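Long-range contacts in diphthine synthase (Entamoeba histolytica, PDB 3I4T), which probably catalyses the S-adenosylmethionine-dependent methylation steps of diphthamide synthesis on elongation factor 2: residues Q213-L218 with H267-P272; M235-A240 with I249-M254. One frame throughout, in Å; residues are numbered along the deposited sequence.

Interaction 1 (Q213-L218 with H267-P272); sequences QCIEQL and HCLLIP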
ATOM      1  N   GLN A 213     -17.402  16.691  -7.207  1.00 37.37           N
ATOM      2  CA  GLN A 213     -18.015  17.058  -5.928  1.00 37.55           C
ATOM      3  C   GLN A 213     -16.968  17.256  -4.842  1.00 37.69           C
ATOM      4  O   GLN A 213     -17.171  18.043  -3.918  1.00 38.04           O
ATOM      5  CB  GLN A 213     -18.992  15.982  -5.461  1.00 37.41           C
ATOM      6  CG  GLN A 213     -20.187  15.786  -6.341  1.00 38.04           C
ATOM      7  CD  GLN A 213     -20.908  14.478  -6.052  1.00 39.37           C
ATOM      8  OE1 GLN A 213     -20.306  13.400  -6.044  1.00 39.63           O
ATOM      9  NE2 GLN A 213     -22.209  14.567  -5.821  1.00 39.21           N
ATOM     10  N   CYS A 214     -15.862  16.522  -4.944  1.00 37.60           N
ATOM     11  CA  CYS A 214     -14.748  16.665  -4.014  1.00 37.51           C
ATOM     12  C   CYS A 214     -14.084  18.031  -4.160  1.00 37.02           C
ATOM     13  O   CYS A 214     -13.898  18.738  -3.178  1.00 36.84           O
ATOM     14  CB  CYS A 214     -13.707  15.560  -4.232  1.00 37.63           C
ATOM     15  SG  CYS A 214     -12.184  15.829  -3.262  1.00 39.38           S
ATOM     16  N   ILE A 215     -13.716  18.384  -5.391  1.00 36.68           N
ATOM     17  CA  ILE A 215     -13.070  19.669  -5.667  1.00 36.24           C
ATOM     18  C   ILE A 215     -14.009  20.814  -5.310  1.00 36.89           C
ATOM     19  O   ILE A 215     -13.587  21.801  -4.734  1.00 37.22           O
ATOM     20  CB  ILE A 215     -12.593  19.770  -7.146  1.00 35.90           C
ATOM     21  CG1 ILE A 215     -11.439  18.799  -7.418  1.00 33.44           C
ATOM     22  CG2 ILE A 215     -12.185  21.192  -7.501  1.00 35.19           C
ATOM     23  CD1 ILE A 215     -11.047  18.708  -8.869  1.00 31.16           C
ATOM     24  N   GLU A 216     -15.287  20.670  -5.620  1.00 37.74           N
ATOM     25  CA  GLU A 216     -16.258  21.700  -5.284  1.00 39.05           C
ATOM     26  C   GLU A 216     -16.206  22.008  -3.791  1.00 38.93           C
ATOM     27  O   GLU A 216     -16.069  23.164  -3.397  1.00 39.25           O
ATOM     28  CB  GLU A 216     -17.673  21.264  -5.692  1.00 39.77           C
ATOM     29  CG  GLU A 216     -18.714  22.370  -5.666  1.00 42.42           C
ATOM     30  CD  GLU A 216     -20.136  21.817  -5.615  1.00 48.06           C
ATOM     31  OE1 GLU A 216     -20.431  20.999  -4.704  1.00 49.23           O
ATOM     32  OE2 GLU A 216     -20.963  22.200  -6.483  1.00 49.85           O
ATOM     33  N   GLN A 217     -16.296  20.962  -2.972  1.00 38.88           N
ATOM     34  CA  GLN A 217     -16.307  21.115  -1.518  1.00 38.65           C
ATOM     35  C   GLN A 217     -15.001  21.723  -0.985  1.00 38.95           C
ATOM     36  O   GLN A 217     -15.035  22.599  -0.119  1.00 38.89           O
ATOM     37  CB  GLN A 217     -16.579  19.771  -0.838  1.00 38.31           C
ATOM     38  CG  GLN A 217     -17.108  19.929   0.574  1.00 37.28           C
ATOM     39  CD  GLN A 217     -17.098  18.638   1.364  1.00 34.64           C
ATOM     40  OE1 GLN A 217     -16.201  18.410   2.175  1.00 34.18           O
ATOM     41  NE2 GLN A 217     -18.104  17.798   1.148  1.00 31.30           N
ATOM     42  N   LEU A 218     -13.866  21.256  -1.508  1.00 38.95           N
ATOM     43  CA  LEU A 218     -12.553  21.776  -1.115  1.00 39.53           C
ATOM     44  C   LEU A 218     -12.420  23.267  -1.406  1.00 39.71           C
ATOM     45  O   LEU A 218     -11.855  24.017  -0.596  1.00 40.14           O
ATOM     46  CB  LEU A 218     -11.398  21.015  -1.797  1.00 39.24           C
ATOM     47  CG  LEU A 218     -11.143  19.527  -1.513  1.00 39.05           C
ATOM     48  CD1 LEU A 218      -9.957  19.038  -2.314  1.00 37.75           C
ATOM     49  CD2 LEU A 218     -10.915  19.228  -0.056  1.00 38.85           C
ATOM     50  N   HIS A 267     -13.404   6.983  -7.493  1.00 35.30           N
ATOM     51  CA  HIS A 267     -12.527   8.143  -7.709  1.00 34.36           C
ATOM     52  C   HIS A 267     -11.726   8.492  -6.452  1.00 33.71           C
ATOM     53  O   HIS A 267     -12.170   8.228  -5.331  1.00 33.05           O
ATOM     54  CB  HIS A 267     -13.309   9.409  -8.091  1.00 34.21           C
ATOM     55  CG  HIS A 267     -14.073   9.330  -9.376  1.00 34.21           C
ATOM     56  ND1 HIS A 267     -14.923  10.339  -9.784  1.00 34.73           N
ATOM     57  CD2 HIS A 267     -14.137   8.375 -10.334  1.00 34.49           C
ATOM     58  CE1 HIS A 267     -15.472  10.012 -10.939  1.00 34.55           C
ATOM     59  NE2 HIS A 267     -15.016   8.823 -11.293  1.00 35.91           N
ATOM     60  N   CYS A 268     -10.561   9.106  -6.661  1.00 32.98           N
ATOM     61  CA  CYS A 268      -9.822   9.780  -5.602  1.00 32.95           C
ATOM     62  C   CYS A 268      -8.949  10.895  -6.169  1.00 32.53           C
ATOM     63  O   CYS A 268      -8.733  10.977  -7.381  1.00 32.67           O
ATOM     64  CB  CYS A 268      -8.966   8.804  -4.791  1.00 33.26           C
ATOM     65  SG  CYS A 268      -7.632   8.074  -5.731  1.00 34.53           S
ATOM     66  N   LEU A 269      -8.439  11.734  -5.271  1.00 31.77           N
ATOM     67  CA  LEU A 269      -7.699  12.924  -5.627  1.00 31.10           C
ATOM     68  C   LEU A 269      -6.328  12.928  -4.965  1.00 30.96           C
ATOM     69  O   LEU A 269      -6.183  12.521  -3.810  1.00 31.25           O
ATOM     70  CB  LEU A 269      -8.486  14.159  -5.163  1.00 31.07           C
ATOM     71  CG  LEU A 269      -7.973  15.528  -5.588  1.00 29.94           C
ATOM     72  CD1 LEU A 269      -8.082  15.700  -7.085  1.00 29.90           C
ATOM     73  CD2 LEU A 269      -8.747  16.603  -4.878  1.00 30.44           C
ATOM     74  N   LEU A 270      -5.324  13.388  -5.698  1.00 30.52           N
ATOM     75  CA  LEU A 270      -4.002  13.595  -5.125  1.00 30.29           C
ATOM     76  C   LEU A 270      -3.647  15.069  -5.140  1.00 30.28           C
ATOM     77  O   LEU A 270      -3.700  15.730  -6.184  1.00 30.27           O
ATOM     78  CB  LEU A 270      -2.933  12.795  -5.866  1.00 30.03           C
ATOM     79  CG  LEU A 270      -3.196  11.323  -6.196  1.00 30.47           C
ATOM     80  CD1 LEU A 270      -1.976  10.753  -6.915  1.00 31.58           C
ATOM     81  CD2 LEU A 270      -3.530  10.496  -4.973  1.00 28.07           C
ATOM     82  N   ILE A 271      -3.309  15.581  -3.967  1.00 30.10           N
ATOM     83  CA  ILE A 271      -2.867  16.945  -3.844  1.00 30.18           C
ATOM     84  C   ILE A 271      -1.368  16.938  -3.564  1.00 30.40           C
ATOM     85  O   ILE A 271      -0.943  16.682  -2.430  1.00 30.14           O
ATOM     86  CB  ILE A 271      -3.635  17.717  -2.741  1.00 30.20           C
ATOM     87  CG1 ILE A 271      -5.149  17.637  -2.982  1.00 28.13           C
ATOM     88  CG2 ILE A 271      -3.156  19.175  -2.697  1.00 30.12           C
ATOM     89  CD1 ILE A 271      -6.000  18.211  -1.840  1.00 25.20           C
ATOM     90  N   PRO A 272      -0.561  17.202  -4.608  1.00 30.47           N
ATOM     91  CA  PRO A 272       0.897  17.196  -4.498  1.00 30.65           C
ATOM     92  C   PRO A 272       1.387  18.194  -3.465  1.00 31.02           C
ATOM     93  O   PRO A 272       0.703  19.177  -3.212  1.00 31.35           O
ATOM     94  CB  PRO A 272       1.359  17.635  -5.893  1.00 30.71           C
ATOM     95  CG  PRO A 272       0.222  17.297  -6.812  1.00 30.48           C
ATOM     96  CD  PRO A 272      -1.025  17.442  -5.990  1.00 30.50           C
TER

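Interaction 2 (M235-A240 with I249-M254); sequences MVVGMA and IVYGKM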
ATOM      1  N   MET A 235      -2.504  22.695  -9.088  1.00 35.35           N
ATOM      2  CA  MET A 235      -2.426  21.514  -9.956  1.00 35.05           C
ATOM      3  C   MET A 235      -2.578  20.250  -9.126  1.00 34.85           C
ATOM      4  O   MET A 235      -1.787  19.992  -8.210  1.00 35.34           O
ATOM      5  CB  MET A 235      -1.094  21.467 -10.727  1.00 35.23           C
ATOM      6  CG  MET A 235      -0.845  22.624 -11.704  1.00 35.93           C
ATOM      7  SD  MET A 235      -1.851  22.554 -13.216  1.00 39.92           S
ATOM      8  CE  MET A 235      -0.952  21.342 -14.183  1.00 37.73           C
ATOM      9  N   VAL A 236      -3.592  19.460  -9.450  1.00 34.24           N
ATOM     10  CA  VAL A 236      -3.905  18.260  -8.697  1.00 33.77           C
ATOM     11  C   VAL A 236      -4.128  17.122  -9.661  1.00 34.15           C
ATOM     12  O   VAL A 236      -4.156  17.317 -10.878  1.00 34.67           O
ATOM     13  CB  VAL A 236      -5.167  18.429  -7.819  1.00 33.75           C
ATOM     14  CG1 VAL A 236      -4.940  19.504  -6.746  1.00 33.32           C
ATOM     15  CG2 VAL A 236      -6.403  18.746  -8.681  1.00 33.11           C
ATOM     16  N   VAL A 237      -4.298  15.931  -9.106  1.00 34.05           N
ATOM     17  CA  VAL A 237      -4.359  14.723  -9.893  1.00 33.83           C
ATOM     18  C   VAL A 237      -5.684  14.041  -9.592  1.00 34.12           C
ATOM     19  O   VAL A 237      -5.903  13.566  -8.473  1.00 34.31           O
ATOM     20  CB  VAL A 237      -3.187  13.768  -9.549  1.00 33.89           C
ATOM     21  CG1 VAL A 237      -3.100  12.618 -10.553  1.00 32.93           C
ATOM     22  CG2 VAL A 237      -1.861  14.533  -9.483  1.00 33.13           C
ATOM     23  N   GLY A 238      -6.568  14.022 -10.588  1.00 33.85           N
ATOM     24  CA  GLY A 238      -7.814  13.298 -10.492  1.00 33.94           C
ATOM     25  C   GLY A 238      -7.541  11.893 -10.970  1.00 34.69           C
ATOM     26  O   GLY A 238      -6.882  11.698 -11.999  1.00 34.69           O
ATOM     27  N   MET A 239      -8.021  10.909 -10.218  1.00 34.91           N
ATOM     28  CA  MET A 239      -7.806   9.524 -10.591  1.00 35.63           C
ATOM     29  C   MET A 239      -9.080   8.725 -10.481  1.00 35.40           C
ATOM     30  O   MET A 239      -9.751   8.746  -9.451  1.00 35.71           O
ATOM     31  CB  MET A 239      -6.711   8.900  -9.728  1.00 36.41           C
ATOM     32  CG  MET A 239      -5.380   9.647  -9.823  1.00 38.26           C
ATOM     33  SD  MET A 239      -4.110   8.821  -8.885  1.00 43.90           S
ATOM     34  CE  MET A 239      -3.587   7.550 -10.030  1.00 41.89           C
ATOM     35  N   ALA A 240      -9.408   8.023 -11.557  1.00 35.00           N
ATOM     36  CA  ALA A 240     -10.595   7.186 -11.597  1.00 34.38           C
ATOM     37  C   ALA A 240     -10.206   5.764 -11.971  1.00 34.20           C
ATOM     38  O   ALA A 240      -9.395   5.556 -12.868  1.00 34.12           O
ATOM     39  CB  ALA A 240     -11.598   7.749 -12.597  1.00 33.96           C
ATOM     40  N   ILE A 249      -6.411   9.000 -15.516  1.00 32.65           N
ATOM     41  CA  ILE A 249      -5.624   9.915 -14.684  1.00 32.14           C
ATOM     42  C   ILE A 249      -5.478  11.265 -15.380  1.00 32.49           C
ATOM     43  O   ILE A 249      -4.995  11.325 -16.512  1.00 32.29           O
ATOM     44  CB  ILE A 249      -4.206   9.362 -14.407  1.00 32.22           C
ATOM     45  CG1 ILE A 249      -4.270   8.021 -13.680  1.00 31.78           C
ATOM     46  CG2 ILE A 249      -3.369  10.360 -13.615  1.00 30.74           C
ATOM     47  CD1 ILE A 249      -2.922   7.335 -13.572  1.00 32.50           C
ATOM     48  N   VAL A 250      -5.891  12.344 -14.710  1.00 32.67           N
ATOM     49  CA  VAL A 250      -5.754  13.690 -15.262  1.00 32.85           C
ATOM     50  C   VAL A 250      -5.046  14.575 -14.274  1.00 33.15           C
ATOM     51  O   VAL A 250      -5.422  14.628 -13.112  1.00 33.54           O
ATOM     52  CB  VAL A 250      -7.124  14.341 -15.621  1.00 32.69           C
ATOM     53  CG1 VAL A 250      -6.919  15.664 -16.328  1.00 32.00           C
ATOM     54  CG2 VAL A 250      -7.928  13.434 -16.512  1.00 33.46           C
ATOM     55  N   TYR A 251      -4.023  15.278 -14.756  1.00 33.92           N
ATOM     56  CA  TYR A 251      -3.270  16.249 -13.964  1.00 33.85           C
ATOM     57  C   TYR A 251      -3.594  17.652 -14.462  1.00 34.23           C
ATOM     58  O   TYR A 251      -3.338  17.984 -15.624  1.00 34.18           O
ATOM     59  CB  TYR A 251      -1.783  15.970 -14.111  1.00 33.73           C
ATOM     60  CG  TYR A 251      -0.837  16.906 -13.362  1.00 33.79           C
ATOM     61  CD1 TYR A 251      -0.925  17.069 -11.987  1.00 32.99           C
ATOM     62  CD2 TYR A 251       0.179  17.588 -14.046  1.00 33.86           C
ATOM     63  CE1 TYR A 251      -0.049  17.901 -11.315  1.00 34.75           C
ATOM     64  CE2 TYR A 251       1.065  18.414 -13.384  1.00 33.94           C
ATOM     65  CZ  TYR A 251       0.946  18.567 -12.021  1.00 35.67           C
ATOM     66  OH  TYR A 251       1.827  19.389 -11.355  1.00 37.80           O
ATOM     67  N   GLY A 252      -4.159  18.474 -13.588  1.00 34.33           N
ATOM     68  CA  GLY A 252      -4.565  19.814 -13.986  1.00 35.07           C
ATOM     69  C   GLY A 252      -5.084  20.651 -12.834  1.00 35.80           C
ATOM     70  O   GLY A 252      -5.103  20.203 -11.677  1.00 35.45           O
ATOM     71  N   LYS A 253      -5.504  21.872 -13.165  1.00 36.41           N
ATOM     72  CA  LYS A 253      -6.005  22.827 -12.188  1.00 37.14           C
ATOM     73  C   LYS A 253      -7.305  22.346 -11.570  1.00 37.65           C
ATOM     74  O   LYS A 253      -8.080  21.641 -12.205  1.00 37.64           O
ATOM     75  CB  LYS A 253      -6.212  24.210 -12.826  1.00 36.90           C
ATOM     76  CG  LYS A 253      -4.985  24.784 -13.508  1.00 37.89           C
ATOM     77  CD  LYS A 253      -5.025  26.308 -13.597  1.00 39.25           C
ATOM     78  CE  LYS A 253      -4.075  26.844 -14.683  1.00 39.31           C
ATOM     79  NZ  LYS A 253      -4.798  27.037 -15.993  1.00 39.53           N
ATOM     80  N   MET A 254      -7.542  22.749 -10.328  1.00 38.93           N
ATOM     81  CA  MET A 254      -8.790  22.449  -9.636  1.00 40.03           C
ATOM     82  C   MET A 254     -10.004  22.936 -10.399  1.00 40.52           C
ATOM     83  O   MET A 254     -10.991  22.209 -10.486  1.00 41.00           O
ATOM     84  CB  MET A 254      -8.775  22.998  -8.211  1.00 39.94           C
ATOM     85  CG  MET A 254      -7.697  22.330  -7.359  1.00 42.52           C
ATOM     86  SD  MET A 254      -7.947  22.374  -5.566  1.00 47.95           S
ATOM     87  CE  MET A 254      -9.230  21.141  -5.383  1.00 44.08           C
TER

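Interaction 1 (Q213-L218 with H267-P272)
Leu218 and Cys214, one turn apart on helix 211-225, close over Leu269 of strand 267-271 in a buried, wholly apolar helix-on-sheet contact in the C-terminal half of the chain. The short axes pass 9.8 Å apart at 45°, and no hydrogen bond joins the two segments; side chains do all the touching. Leu269 is the hub. With its CG anti to the backbone N (chi1 -173°), it lifts CD2 toward the helix, and this one methyl meets three residues. Leu218 CD1 comes tip to tip against Leu269 CD2 at 3.7 Å, Cys214 SG lies 3.9 Å from the same CD2, and Ile215 brings its CG1 to 4.3 Å from it. The Leu218 methyl CD1 also reaches Ile271 CD1, again end to end, at 4.1 Å, so it bridges alternate residues of the strand. Leu269 and Ile271 point to the helix side, whereas Cys268, just before them, turns away. Neighbours close the layer: Leu184 touches Cys214, Val182 and Ile170 touch Ile271, and Tyr166 touches Leu218. A helix laid across a mixed beta-sheet through apolar side chains is typical of an alpha/beta layer, here in the C-terminal part of a tetrapyrrole methylase fold.

Interaction 2 (M235-A240 with I249-M254)
Val236 and Gly252 pair through two backbone hydrogen bonds, and Gly238 with Val250 repeats the pattern, making strands 235-240 and 248-253 an antiparallel beta hairpin. The Val236 N to Gly252 O bond is 2.8 Å long and almost straight at the hydrogen (177°); in return Gly252 N donates to Val236 O at 2.9 Å. Gly238 N reaches Val250 O with a more bent N-H (149°), and Val250 N answers to Gly238 O. In the non-hydrogen-bonded pairs, CA-H groups of Met235, Val237, Ile249 and Tyr251 lean on carbonyl oxygens of the facing strand.

Met235, Val237, Met239, Ile249 and Tyr251 share one face of the hairpin. Met239 and Ile249 lie side by side, CE to CD1 at 3.6 Å; next along, Val237 CG1 rests 3.8 Å from Ile249 CG2, while its other methyl, CG2, meets Tyr251 CD1. Leu281 and Leu284 of helix 278-284 pack against the tyrosine. On the other face Val236 sets CG1 and CG2 both against Met254 CG, at the start of the helix for which Lys253 is the N-cap residue.

Met235 crosses Tyr251 at about a right angle in a Met-aromatic contact. Bends at chi2 (-73°) and chi3 fold the thioether back over the ring: SD stays well above it, and CE makes the CH-pi contact, 4.0 Å from the ring centroid and shifted toward the CE2 rim.

Both interactions are largely buried and serve the same mixed sheet, with centres about 9 Å apart, but they build it differently. Interaction 1 lays a helix on the sheet by apolar side chains alone; interaction 2 joins two of its strands by backbone hydrogen bonds and packs both faces. The pieces meet where strand 267-271 pairs with strand 235-240: Leu270 N lies 2.8 Å from Val237 O, a probable hydrogen bond. Helix 211-225 also spans both, since Ile215 and Leu218 touch Met254 at the hairpin's end. All five touching residues of interaction 1 are buried, whereas interaction 2 becomes partly exposed at Met235 and Lys253.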